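PDB 3BDI: AB hydrolase-1 domain-containing protein from Thermoplasma acidophilum DSM 1728, which is an uncharacterised cytoplasmic member of the alpha/beta hydrolase superfamily, ABHD14 family, and probably acts as a serine hydrolase on a substrate not yet identified. Local coordinates for residues L32-W43 against A61-R69; T150-V161 against R177-V188. All coordinates share one frame; numbering follows the deposited sequence. Where two conformers were deposited one is given.

Contact 1: L32-W43 against A61-R69; sequences LFHGYSFTSMDW and APDYPGFGR
With chi1 near 65° in both His34 and Ser40, the His34 ring and the Ser40 hydroxyl sit between backbone N and carbonyl carbon of their own residues and face the 61-69 segment, whereas Asp63, its CG anti to the carbonyl carbon (chi1 -69°), brings its carboxylate to Ser40. His34 NE2 accepts the backbone N-H of Tyr64 at 2.9 Å in an almost straight bond, tilted modestly from the ring plane. The other ring nitrogen, ND1, donates to Gly35 O at 2.8 Å; with both nitrogens engaged, the rotation of the imidazole is fixed. Asp63 OD1 takes two bonds from one residue: Ser40 N arrives nearly head-on at 2.8 Å, and Ser40 OG donates at 2.7 Å from above the carboxylate plane. OD2 accepts from Arg69 N and from a water shared with Arg69 NH1 and Thr39 OG1; with OD1 held by Ser40, the carboxylate ties the two loops together. Further out, Phe67 directs its ring edge to the face of Tyr36 (planes at 79°). A second water, donating to Leu32 O and Pro62 O and accepting from Trp43 NE1, satisfies polar atoms between the strand ends. These loops leave the C-terminal ends of parallel strands 28-33 and 57-62, part of a beta-alpha-beta unit; strand 102-107 lies beyond Leu32 and Phe33, strand 14-21 flanks Pro62 and Asp63, and helices 83-96 and 109-120 cover Phe33 and Tyr64.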
loop_
_atom_site.group_PDB
_atom_site.type_symbol
_atom_site.label_atom_id
_atom_site.label_comp_id
_atom_site.label_asym_id
_atom_site.label_seq_id
_atom_site.Cartn_x
_atom_site.Cartn_y
_atom_site.Cartn_z
ATOM N N LEU A 32 2.815 -1.621 3.542
ATOM C CA LEU A 32 1.756 -2.293 2.815
ATOM C C LEU A 32 0.429 -2.094 3.503
ATOM O O LEU A 32 0.321 -2.363 4.695
ATOM C CB LEU A 32 2.011 -3.795 2.726
ATOM C CG LEU A 32 3.426 -4.280 2.451
ATOM C CD1 LEU A 32 3.509 -5.809 2.421
ATOM C CD2 LEU A 32 4.029 -3.719 1.208
ATOM N N PHE A 33 -0.578 -1.673 2.743
ATOM C CA PHE A 33 -1.927 -1.321 3.283
ATOM C C PHE A 33 -2.985 -2.125 2.549
ATOM O O PHE A 33 -3.128 -2.057 1.347
ATOM C CB PHE A 33 -2.148 0.201 3.218
ATOM C CG PHE A 33 -1.088 0.959 3.938
ATOM C CD1 PHE A 33 -1.143 1.133 5.298
ATOM C CD2 PHE A 33 0.032 1.422 3.258
ATOM C CE1 PHE A 33 -0.119 1.772 5.975
ATOM C CE2 PHE A 33 1.034 2.051 3.935
ATOM C CZ PHE A 33 0.966 2.237 5.276
ATOM N N HIS A 34 -3.721 -2.927 3.325
ATOM C CA HIS A 34 -4.655 -3.904 2.810
ATOM C C HIS A 34 -5.995 -3.304 2.320
ATOM O O HIS A 34 -6.381 -2.177 2.627
ATOM C CB HIS A 34 -4.863 -4.982 3.876
ATOM C CG HIS A 34 -5.511 -4.471 5.104
ATOM N ND1 HIS A 34 -6.861 -4.176 5.161
ATOM C CD2 HIS A 34 -4.989 -4.173 6.312
ATOM C CE1 HIS A 34 -7.118 -3.689 6.367
ATOM N NE2 HIS A 34 -6.002 -3.670 7.082
ATOM N N GLY A 35 -6.728 -4.155 1.613
ATOM C CA GLY A 35 -8.092 -3.888 1.182
ATOM C C GLY A 35 -9.120 -4.191 2.240
ATOM O O GLY A 35 -8.812 -4.780 3.283
ATOM N N TYR A 36 -10.340 -3.784 1.968
ATOM C CA TYR A 36 -11.460 -3.916 2.885
ATOM C C TYR A 36 -11.620 -5.373 3.394
ATOM O O TYR A 36 -11.974 -5.595 4.563
ATOM C CB TYR A 36 -12.763 -3.465 2.209
ATOM C CG TYR A 36 -13.975 -3.500 3.082
ATOM C CD1 TYR A 36 -14.288 -2.431 3.881
ATOM C CD2 TYR A 36 -14.779 -4.615 3.110
ATOM C CE1 TYR A 36 -15.429 -2.476 4.716
ATOM C CE2 TYR A 36 -15.912 -4.664 3.898
ATOM C CZ TYR A 36 -16.212 -3.598 4.681
ATOM O OH TYR A 36 -17.373 -3.711 5.462
ATOM N N SER A 37 -11.374 -6.363 2.513
ATOM C CA SER A 37 -11.731 -7.734 2.770
ATOM C C SER A 37 -10.598 -8.550 3.344
ATOM O O SER A 37 -10.819 -9.723 3.659
ATOM C CB SER A 37 -12.223 -8.418 1.495
ATOM O OG SER A 37 -13.413 -7.778 1.026
ATOM N N PHE A 38 -9.402 -7.948 3.480
ATOM C CA PHE A 38 -8.200 -8.708 3.873
ATOM C C PHE A 38 -7.488 -7.979 5.006
ATOM O O PHE A 38 -7.962 -6.944 5.506
ATOM C CB PHE A 38 -7.292 -8.895 2.664
ATOM C CG PHE A 38 -8.008 -9.597 1.515
ATOM C CD1 PHE A 38 -8.336 -10.945 1.648
ATOM C CD2 PHE A 38 -8.418 -8.909 0.373
ATOM C CE1 PHE A 38 -9.056 -11.602 0.666
ATOM C CE2 PHE A 38 -9.138 -9.585 -0.621
ATOM C CZ PHE A 38 -9.457 -10.914 -0.459
ATOM N N THR A 39 -6.410 -8.589 5.496
ATOM C CA THR A 39 -5.623 -7.978 6.553
ATOM C C THR A 39 -4.152 -8.110 6.249
ATOM O O THR A 39 -3.757 -8.657 5.202
ATOM C CB THR A 39 -5.931 -8.603 7.956
ATOM O OG1 THR A 39 -5.322 -9.898 8.129
ATOM C CG2 THR A 39 -7.418 -8.693 8.227
ATOM N N SER A 40 -3.296 -7.692 7.197
ATOM C CA SER A 40 -1.858 -7.858 7.051
ATOM C C SER A 40 -1.431 -9.319 6.998
ATOM O O SER A 40 -0.318 -9.608 6.503
ATOM C CB SER A 40 -1.123 -7.153 8.175
ATOM O OG SER A 40 -1.422 -7.761 9.407
HETATM N N MSE A 41 -2.279 -10.249 7.459
HETATM C CA MSE A 41 -1.977 -11.686 7.338
HETATM C C MSE A 41 -1.975 -12.152 5.887
HETATM O O MSE A 41 -1.249 -13.093 5.536
HETATM C CB MSE A 41 -2.946 -12.532 8.156
HETATM C CG MSE A 41 -2.975 -12.207 9.623
HETATM SE SE MSE A 41 -1.291 -12.572 10.526
HETATM C CE MSE A 41 -1.264 -14.461 10.232
ATOM N N ASP A 42 -2.745 -11.487 5.034
ATOM C CA ASP A 42 -2.959 -12.009 3.697
ATOM C C ASP A 42 -1.790 -11.800 2.751
ATOM O O ASP A 42 -1.742 -12.414 1.682
ATOM C CB ASP A 42 -4.260 -11.463 3.152
ATOM C CG ASP A 42 -5.420 -12.033 3.878
ATOM O OD1 ASP A 42 -5.710 -13.238 3.676
ATOM O OD2 ASP A 42 -6.067 -11.352 4.685
ATOM N N TRP A 43 -0.813 -10.973 3.116
ATOM C CA TRP A 43 0.396 -10.803 2.370
ATOM C C TRP A 43 1.262 -12.093 2.454
ATOM O O TRP A 43 2.252 -12.180 1.710
ATOM C CB TRP A 43 1.209 -9.604 2.918
ATOM C CG TRP A 43 0.480 -8.290 3.020
ATOM C CD1 TRP A 43 0.386 -7.540 4.150
ATOM C CD2 TRP A 43 -0.230 -7.554 1.983
ATOM N NE1 TRP A 43 -0.339 -6.394 3.896
ATOM C CE2 TRP A 43 -0.740 -6.380 2.587
ATOM C CE3 TRP A 43 -0.560 -7.816 0.644
ATOM C CZ2 TRP A 43 -1.444 -5.427 1.877
ATOM C CZ3 TRP A 43 -1.272 -6.852 -0.062
ATOM C CH2 TRP A 43 -1.722 -5.666 0.579
ATOM N N ALA A 61 3.625 -3.793 7.694
ATOM C CA ALA A 61 2.239 -3.981 7.241
ATOM C C ALA A 61 1.292 -3.969 8.445
ATOM O O ALA A 61 1.310 -4.922 9.227
ATOM C CB ALA A 61 2.092 -5.310 6.502
ATOM N N PRO A 62 0.505 -2.914 8.637
ATOM C CA PRO A 62 -0.492 -2.882 9.724
ATOM C C PRO A 62 -1.867 -3.355 9.297
ATOM O O PRO A 62 -2.208 -3.344 8.108
ATOM C CB PRO A 62 -0.566 -1.405 10.053
ATOM C CG PRO A 62 -0.349 -0.729 8.740
ATOM C CD PRO A 62 0.546 -1.642 7.894
ATOM N N ASP A 63 -2.671 -3.734 10.289
ATOM C CA ASP A 63 -4.132 -3.816 10.112
ATOM C C ASP A 63 -4.659 -2.401 10.319
ATOM O O ASP A 63 -4.315 -1.741 11.320
ATOM C CB ASP A 63 -4.779 -4.783 11.064
ATOM C CG ASP A 63 -4.437 -6.231 10.770
ATOM O OD1 ASP A 63 -3.828 -6.527 9.733
ATOM O OD2 ASP A 63 -4.795 -7.082 11.623
ATOM N N TYR A 64 -5.420 -1.898 9.357
ATOM C CA TYR A 64 -5.975 -0.547 9.436
ATOM C C TYR A 64 -6.879 -0.489 10.674
ATOM O O TYR A 64 -7.603 -1.426 10.930
ATOM C CB TYR A 64 -6.746 -0.172 8.155
ATOM C CG TYR A 64 -6.976 1.345 8.099
ATOM C CD1 TYR A 64 -5.961 2.203 7.718
ATOM C CD2 TYR A 64 -8.118 1.880 8.631
ATOM C CE1 TYR A 64 -6.095 3.535 7.821
ATOM C CE2 TYR A 64 -8.264 3.252 8.740
ATOM C CZ TYR A 64 -7.271 4.072 8.296
ATOM O OH TYR A 64 -7.331 5.415 8.415
ATOM N N PRO A 65 -6.867 0.626 11.432
ATOM C CA PRO A 65 -7.821 0.741 12.549
ATOM C C PRO A 65 -9.249 0.364 12.180
ATOM O O PRO A 65 -9.759 0.841 11.186
ATOM C CB PRO A 65 -7.677 2.220 12.966
ATOM C CG PRO A 65 -6.216 2.522 12.649
ATOM C CD PRO A 65 -5.949 1.800 11.366
ATOM N N GLY A 66 -9.867 -0.488 12.988
ATOM C CA GLY A 66 -11.183 -0.969 12.689
ATOM C C GLY A 66 -11.238 -2.241 11.896
ATOM O O GLY A 66 -12.342 -2.801 11.728
ATOM N N PHE A 67 -10.084 -2.773 11.488
ATOM C CA PHE A 67 -9.979 -3.964 10.640
ATOM C C PHE A 67 -9.028 -4.942 11.314
ATOM O O PHE A 67 -8.173 -4.564 12.112
ATOM C CB PHE A 67 -9.417 -3.609 9.251
ATOM C CG PHE A 67 -10.362 -2.793 8.431
ATOM C CD1 PHE A 67 -10.495 -1.414 8.627
ATOM C CD2 PHE A 67 -11.151 -3.404 7.478
ATOM C CE1 PHE A 67 -11.358 -0.688 7.865
ATOM C CE2 PHE A 67 -12.018 -2.651 6.725
ATOM C CZ PHE A 67 -12.151 -1.313 6.961
ATOM N N GLY A 68 -9.112 -6.208 10.947
ATOM C CA GLY A 68 -8.190 -7.230 11.425
ATOM C C GLY A 68 -8.107 -7.252 12.934
ATOM O O GLY A 68 -9.114 -7.392 13.612
ATOM N N ARG A 69 -6.887 -7.101 13.439
ATOM C CA ARG A 69 -6.576 -7.159 14.876
ATOM C C ARG A 69 -6.420 -5.765 15.510
ATOM O O ARG A 69 -6.131 -5.673 16.687
ATOM C CB ARG A 69 -5.284 -7.947 15.102
ATOM C CG ARG A 69 -5.461 -9.419 14.826
ATOM C CD ARG A 69 -4.068 -10.083 14.777
ATOM N NE ARG A 69 -4.175 -11.496 15.064
ATOM C CZ ARG A 69 -4.433 -12.451 14.168
ATOM N NH1 ARG A 69 -4.694 -12.160 12.901
ATOM N NH2 ARG A 69 -4.565 -13.701 14.608
HETATM O O HOH W 1 -1.325 -4.302 5.641
HETATM O O HOH W 2 -3.390 -1.276 6.274
HETATM O O HOH W 3 -4.904 -9.819 11.152
#

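Contact 2: T150-V161 against R177-V188; sequences TLLVWGSKDHVV and RLEIVEGSGHPV
Strands 150-155 and 177-181 run parallel, 20° apart in direction, and bond in the alternating pattern of a parallel sheet, from Arg177 N to Thr150 O through to Ser156 N and Val181 O. They belong to the beta-alpha-beta unit closing the alpha/beta hydrolase sheet, with 177-181 as its edge strand. On one face Leu151 CD1 lies 3.5 Å from Arg177 CG, the two side chains running alongside; Arg177 also bridges to Asp202. On the other face Leu178 CD1 packs on Leu152 CB at 3.8 Å. At the end of strand 150-155, Val188 CG2 comes within 3.4 Å of Gly155 N, and just beyond it Ser184 O accepts from Lys157 N. Here Asp158 and His186 meet, consistent with the acid and base of a Ser-His-Asp triad, Ser108 OG being bonded to His186 NE2. Both CG atoms stand anti to their own backbone N (His186 chi1 -176°), which brings carboxylate and imidazole together. Asp158 OD1 holds Val160 N and Val161 N in an Asx motif, while a water donates to OD2. Val160 CG1 sits over the imidazole face, 3.8 Å from its centroid. His186 ND1 donates to Asp158 OD2 at 2.7 Å, in the imidazole plane but 33° out of the carboxylate plane, on the syn side.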
loop_
_atom_site.group_PDB
_atom_site.type_symbol
_atom_site.label_atom_id
_atom_site.label_comp_id
_atom_site.label_asym_id
_atom_site.label_seq_id
_atom_site.Cartn_x
_atom_site.Cartn_y
_atom_site.Cartn_z
ATOM N N THR A 150 5.247 5.447 -9.850
ATOM C CA THR A 150 4.025 4.768 -9.460
ATOM C C THR A 150 3.808 3.517 -10.302
ATOM O O THR A 150 3.928 3.572 -11.510
ATOM C CB THR A 150 2.828 5.735 -9.653
ATOM O OG1 THR A 150 2.971 6.875 -8.784
ATOM C CG2 THR A 150 1.488 5.090 -9.370
ATOM N N LEU A 151 3.520 2.393 -9.654
ATOM C CA LEU A 151 3.108 1.180 -10.300
ATOM C C LEU A 151 1.631 0.962 -10.004
ATOM O O LEU A 151 1.226 0.915 -8.838
ATOM C CB LEU A 151 3.906 -0.007 -9.754
ATOM C CG LEU A 151 3.546 -1.412 -10.242
ATOM C CD1 LEU A 151 3.884 -1.530 -11.712
ATOM C CD2 LEU A 151 4.244 -2.490 -9.408
ATOM N N LEU A 152 0.848 0.854 -11.068
ATOM C CA LEU A 152 -0.567 0.495 -11.025
ATOM C C LEU A 152 -0.701 -0.936 -11.480
ATOM O O LEU A 152 -0.238 -1.320 -12.555
ATOM C CB LEU A 152 -1.349 1.409 -11.974
ATOM C CG LEU A 152 -1.309 2.893 -11.636
ATOM C CD1 LEU A 152 -1.928 3.744 -12.729
ATOM C CD2 LEU A 152 -1.969 3.245 -10.329
ATOM N N VAL A 153 -1.295 -1.783 -10.633
ATOM C CA VAL A 153 -1.479 -3.210 -10.902
ATOM C C VAL A 153 -2.954 -3.487 -10.936
ATOM O O VAL A 153 -3.668 -3.113 -10.028
ATOM C CB VAL A 153 -0.784 -4.098 -9.849
ATOM C CG1 VAL A 153 -0.973 -5.561 -10.212
ATOM C CG2 VAL A 153 0.722 -3.770 -9.743
ATOM N N TRP A 154 -3.417 -4.175 -11.977
ATOM C CA TRP A 154 -4.805 -4.577 -12.080
ATOM C C TRP A 154 -4.852 -6.012 -12.567
ATOM O O TRP A 154 -4.058 -6.411 -13.409
ATOM C CB TRP A 154 -5.576 -3.731 -13.120
ATOM C CG TRP A 154 -6.659 -2.839 -12.610
ATOM C CD1 TRP A 154 -8.017 -3.104 -12.546
ATOM C CD2 TRP A 154 -6.502 -1.500 -12.171
ATOM N NE1 TRP A 154 -8.683 -2.024 -12.085
ATOM C CE2 TRP A 154 -7.789 -1.009 -11.858
ATOM C CE3 TRP A 154 -5.401 -0.663 -12.013
ATOM C CZ2 TRP A 154 -7.986 0.317 -11.418
ATOM C CZ3 TRP A 154 -5.592 0.621 -11.591
ATOM C CH2 TRP A 154 -6.871 1.095 -11.290
ATOM N N GLY A 155 -5.830 -6.764 -12.104
ATOM C CA GLY A 155 -6.162 -8.047 -12.704
ATOM C C GLY A 155 -7.029 -7.891 -13.940
ATOM O O GLY A 155 -7.904 -7.041 -13.963
ATOM N N SER A 156 -6.815 -8.736 -14.933
ATOM C CA SER A 156 -7.528 -8.651 -16.224
ATOM C C SER A 156 -9.002 -8.927 -16.070
ATOM O O SER A 156 -9.799 -8.461 -16.887
ATOM C CB SER A 156 -6.931 -9.629 -17.235
ATOM O OG SER A 156 -7.152 -10.968 -16.883
ATOM N N LYS A 157 -9.371 -9.612 -14.999
ATOM C CA LYS A 157 -10.772 -9.993 -14.735
ATOM C C LYS A 157 -11.408 -9.139 -13.630
ATOM O O LYS A 157 -12.439 -9.516 -13.053
ATOM C CB LYS A 157 -10.868 -11.488 -14.354
ATOM C CG LYS A 157 -10.244 -12.402 -15.360
ATOM C CD LYS A 157 -10.222 -13.850 -14.875
ATOM C CE LYS A 157 -11.421 -14.616 -15.260
ATOM N NZ LYS A 157 -11.049 -16.079 -15.397
ATOM N N ASP A 158 -10.791 -8.022 -13.270
ATOM C CA ASP A 158 -11.325 -7.175 -12.207
ATOM C C ASP A 158 -12.582 -6.440 -12.658
ATOM O O ASP A 158 -12.524 -5.591 -13.563
ATOM C CB ASP A 158 -10.234 -6.188 -11.781
ATOM C CG ASP A 158 -10.564 -5.405 -10.516
ATOM O OD1 ASP A 158 -11.753 -5.367 -10.062
ATOM O OD2 ASP A 158 -9.641 -4.751 -10.002
ATOM N N HIS A 159 -13.690 -6.766 -12.021
ATOM C CA HIS A 159 -14.954 -6.047 -12.204
ATOM C C HIS A 159 -15.385 -5.309 -10.946
ATOM O O HIS A 159 -16.533 -4.852 -10.862
ATOM C CB HIS A 159 -16.051 -7.029 -12.641
ATOM C CG HIS A 159 -15.723 -7.797 -13.888
ATOM N ND1 HIS A 159 -15.660 -7.206 -15.134
ATOM C CD2 HIS A 159 -15.427 -9.106 -14.077
ATOM C CE1 HIS A 159 -15.332 -8.118 -16.034
ATOM N NE2 HIS A 159 -15.194 -9.281 -15.422
ATOM N N VAL A 160 -14.499 -5.226 -9.947
ATOM C CA VAL A 160 -14.769 -4.480 -8.712
ATOM C C VAL A 160 -14.415 -3.009 -8.887
ATOM O O VAL A 160 -15.198 -2.089 -8.526
ATOM C CB VAL A 160 -13.993 -5.095 -7.523
ATOM C CG1 VAL A 160 -14.102 -4.225 -6.233
ATOM C CG2 VAL A 160 -14.476 -6.531 -7.278
ATOM N N VAL A 161 -13.210 -2.771 -9.381
ATOM C CA VAL A 161 -12.782 -1.446 -9.764
ATOM C C VAL A 161 -12.485 -1.552 -11.252
ATOM O O VAL A 161 -11.546 -2.219 -11.674
ATOM C CB VAL A 161 -11.549 -0.922 -8.967
ATOM C CG1 VAL A 161 -11.108 0.449 -9.483
ATOM C CG2 VAL A 161 -11.817 -0.868 -7.464
ATOM N N ARG A 177 3.708 3.204 -14.283
ATOM C CA ARG A 177 3.874 1.882 -14.968
ATOM C C ARG A 177 2.504 1.156 -14.700
ATOM O O ARG A 177 2.173 0.946 -13.557
ATOM C CB ARG A 177 5.070 1.072 -14.350
ATOM C CG ARG A 177 5.148 -0.402 -14.749
ATOM C CD ARG A 177 6.538 -1.017 -14.376
ATOM N NE ARG A 177 6.519 -2.444 -14.632
ATOM C CZ ARG A 177 7.479 -3.260 -14.130
ATOM N NH1 ARG A 177 8.532 -2.760 -13.454
ATOM N NH2 ARG A 177 7.484 -4.542 -14.431
ATOM N N LEU A 178 1.692 0.878 -15.733
ATOM C CA LEU A 178 0.463 0.029 -15.599
ATOM C C LEU A 178 0.757 -1.393 -16.019
ATOM O O LEU A 178 1.244 -1.645 -17.127
ATOM C CB LEU A 178 -0.693 0.537 -16.459
ATOM C CG LEU A 178 -1.985 -0.290 -16.497
ATOM C CD1 LEU A 178 -2.534 -0.445 -15.055
ATOM C CD2 LEU A 178 -3.008 0.320 -17.455
ATOM N N GLU A 179 0.461 -2.326 -15.145
ATOM C CA GLU A 179 0.559 -3.727 -15.489
ATOM C C GLU A 179 -0.754 -4.479 -15.251
ATOM O O GLU A 179 -1.217 -4.487 -14.187
ATOM C CB GLU A 179 1.661 -4.386 -14.708
ATOM C CG GLU A 179 3.087 -3.652 -14.794
ATOM C CD GLU A 179 3.975 -3.706 -16.099
ATOM O OE1 GLU A 179 3.926 -2.881 -17.037
ATOM O OE2 GLU A 179 4.927 -4.385 -16.056
ATOM N N ILE A 180 -1.299 -5.113 -16.285
ATOM C CA ILE A 180 -2.531 -5.849 -16.151
ATOM C C ILE A 180 -2.143 -7.332 -16.140
ATOM O O ILE A 180 -1.542 -7.849 -17.090
ATOM C CB ILE A 180 -3.568 -5.488 -17.289
ATOM C CG1 ILE A 180 -3.958 -3.993 -17.266
ATOM C CG2 ILE A 180 -4.817 -6.302 -17.120
ATOM C CD1 ILE A 180 -4.778 -3.512 -18.476
ATOM N N VAL A 181 -2.467 -8.008 -15.034
ATOM C CA VAL A 181 -2.086 -9.384 -14.792
ATOM C C VAL A 181 -3.199 -10.308 -15.277
ATOM O O VAL A 181 -4.309 -10.284 -14.758
ATOM C CB VAL A 181 -1.786 -9.586 -13.293
ATOM C CG1 VAL A 181 -1.427 -11.049 -12.986
ATOM C CG2 VAL A 181 -0.690 -8.641 -12.829
ATOM N N GLU A 182 -2.854 -11.129 -16.268
ATOM C CA GLU A 182 -3.754 -12.096 -16.852
ATOM C C GLU A 182 -4.260 -13.111 -15.844
ATOM O O GLU A 182 -3.490 -13.634 -15.046
ATOM C CB GLU A 182 -3.007 -12.810 -18.006
ATOM C CG GLU A 182 -3.804 -13.862 -18.772
ATOM C CD GLU A 182 -5.081 -13.338 -19.409
ATOM O OE1 GLU A 182 -5.094 -12.172 -19.844
ATOM O OE2 GLU A 182 -6.072 -14.108 -19.511
ATOM N N GLY A 183 -5.555 -13.404 -15.866
ATOM C CA GLY A 183 -6.055 -14.497 -15.086
ATOM C C GLY A 183 -6.377 -14.205 -13.648
ATOM O O GLY A 183 -6.723 -15.097 -12.908
ATOM N N SER A 184 -6.304 -12.934 -13.258
ATOM C CA SER A 184 -6.604 -12.481 -11.897
ATOM C C SER A 184 -7.786 -11.542 -11.884
ATOM O O SER A 184 -7.933 -10.708 -12.769
ATOM C CB SER A 184 -5.415 -11.744 -11.320
ATOM O OG SER A 184 -5.735 -11.220 -10.023
ATOM N N GLY A 185 -8.642 -11.662 -10.884
ATOM C CA GLY A 185 -9.608 -10.590 -10.528
ATOM C C GLY A 185 -8.970 -9.534 -9.636
ATOM O O GLY A 185 -7.770 -9.283 -9.708
ATOM N N HIS A 186 -9.767 -8.941 -8.764
ATOM C CA HIS A 186 -9.386 -7.758 -8.045
ATOM C C HIS A 186 -8.136 -7.940 -7.118
ATOM O O HIS A 186 -7.232 -7.076 -7.272
ATOM C CB HIS A 186 -10.658 -7.188 -7.401
ATOM C CG HIS A 186 -10.498 -5.892 -6.681
ATOM N ND1 HIS A 186 -10.141 -4.714 -7.308
ATOM C CD2 HIS A 186 -10.713 -5.583 -5.385
ATOM C CE1 HIS A 186 -10.080 -3.749 -6.397
ATOM N NE2 HIS A 186 -10.447 -4.248 -5.234
ATOM N N PRO A 187 -8.029 -8.960 -6.207
ATOM C CA PRO A 187 -6.857 -9.221 -5.282
ATOM C C PRO A 187 -5.672 -10.016 -5.912
ATOM O O PRO A 187 -5.473 -11.237 -5.753
ATOM C CB PRO A 187 -7.471 -10.043 -4.162
ATOM C CG PRO A 187 -8.538 -10.683 -4.738
ATOM C CD PRO A 187 -9.102 -9.893 -5.878
ATOM N N VAL A 188 -4.909 -9.266 -6.664
ATOM C CA VAL A 188 -3.947 -9.859 -7.527
ATOM C C VAL A 188 -2.873 -10.626 -6.771
ATOM O O VAL A 188 -2.364 -11.662 -7.232
ATOM C CB VAL A 188 -3.283 -8.767 -8.455
ATOM C CG1 VAL A 188 -2.334 -9.414 -9.445
ATOM C CG2 VAL A 188 -4.365 -7.934 -9.208
HETATM O O HOH W 4 -7.116 -5.690 -9.905
#

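Contact 1 precedes contact 2 along the chain; their centres lie about 19 Å apart, and both reach the same mixed sheet. Strands 102-107 and 125-131 separate strand 28-33 from strand 150-155, so each contact joins a different pair of neighbouring parallel strands. Both include loops that follow the C-terminal strand ends, where alpha/beta hydrolases carry their active site. The putative nucleophile elbow around Ser108 follows the intervening strand 102-107: Phe33 touches it from contact 1 and His186 from contact 2. The two contacts also touch directly, with Phe38 CE2 3.9 Å from Pro187 CB. Contact 2 thus supplies two probable triad residues, and contact 1 builds adjoining loops.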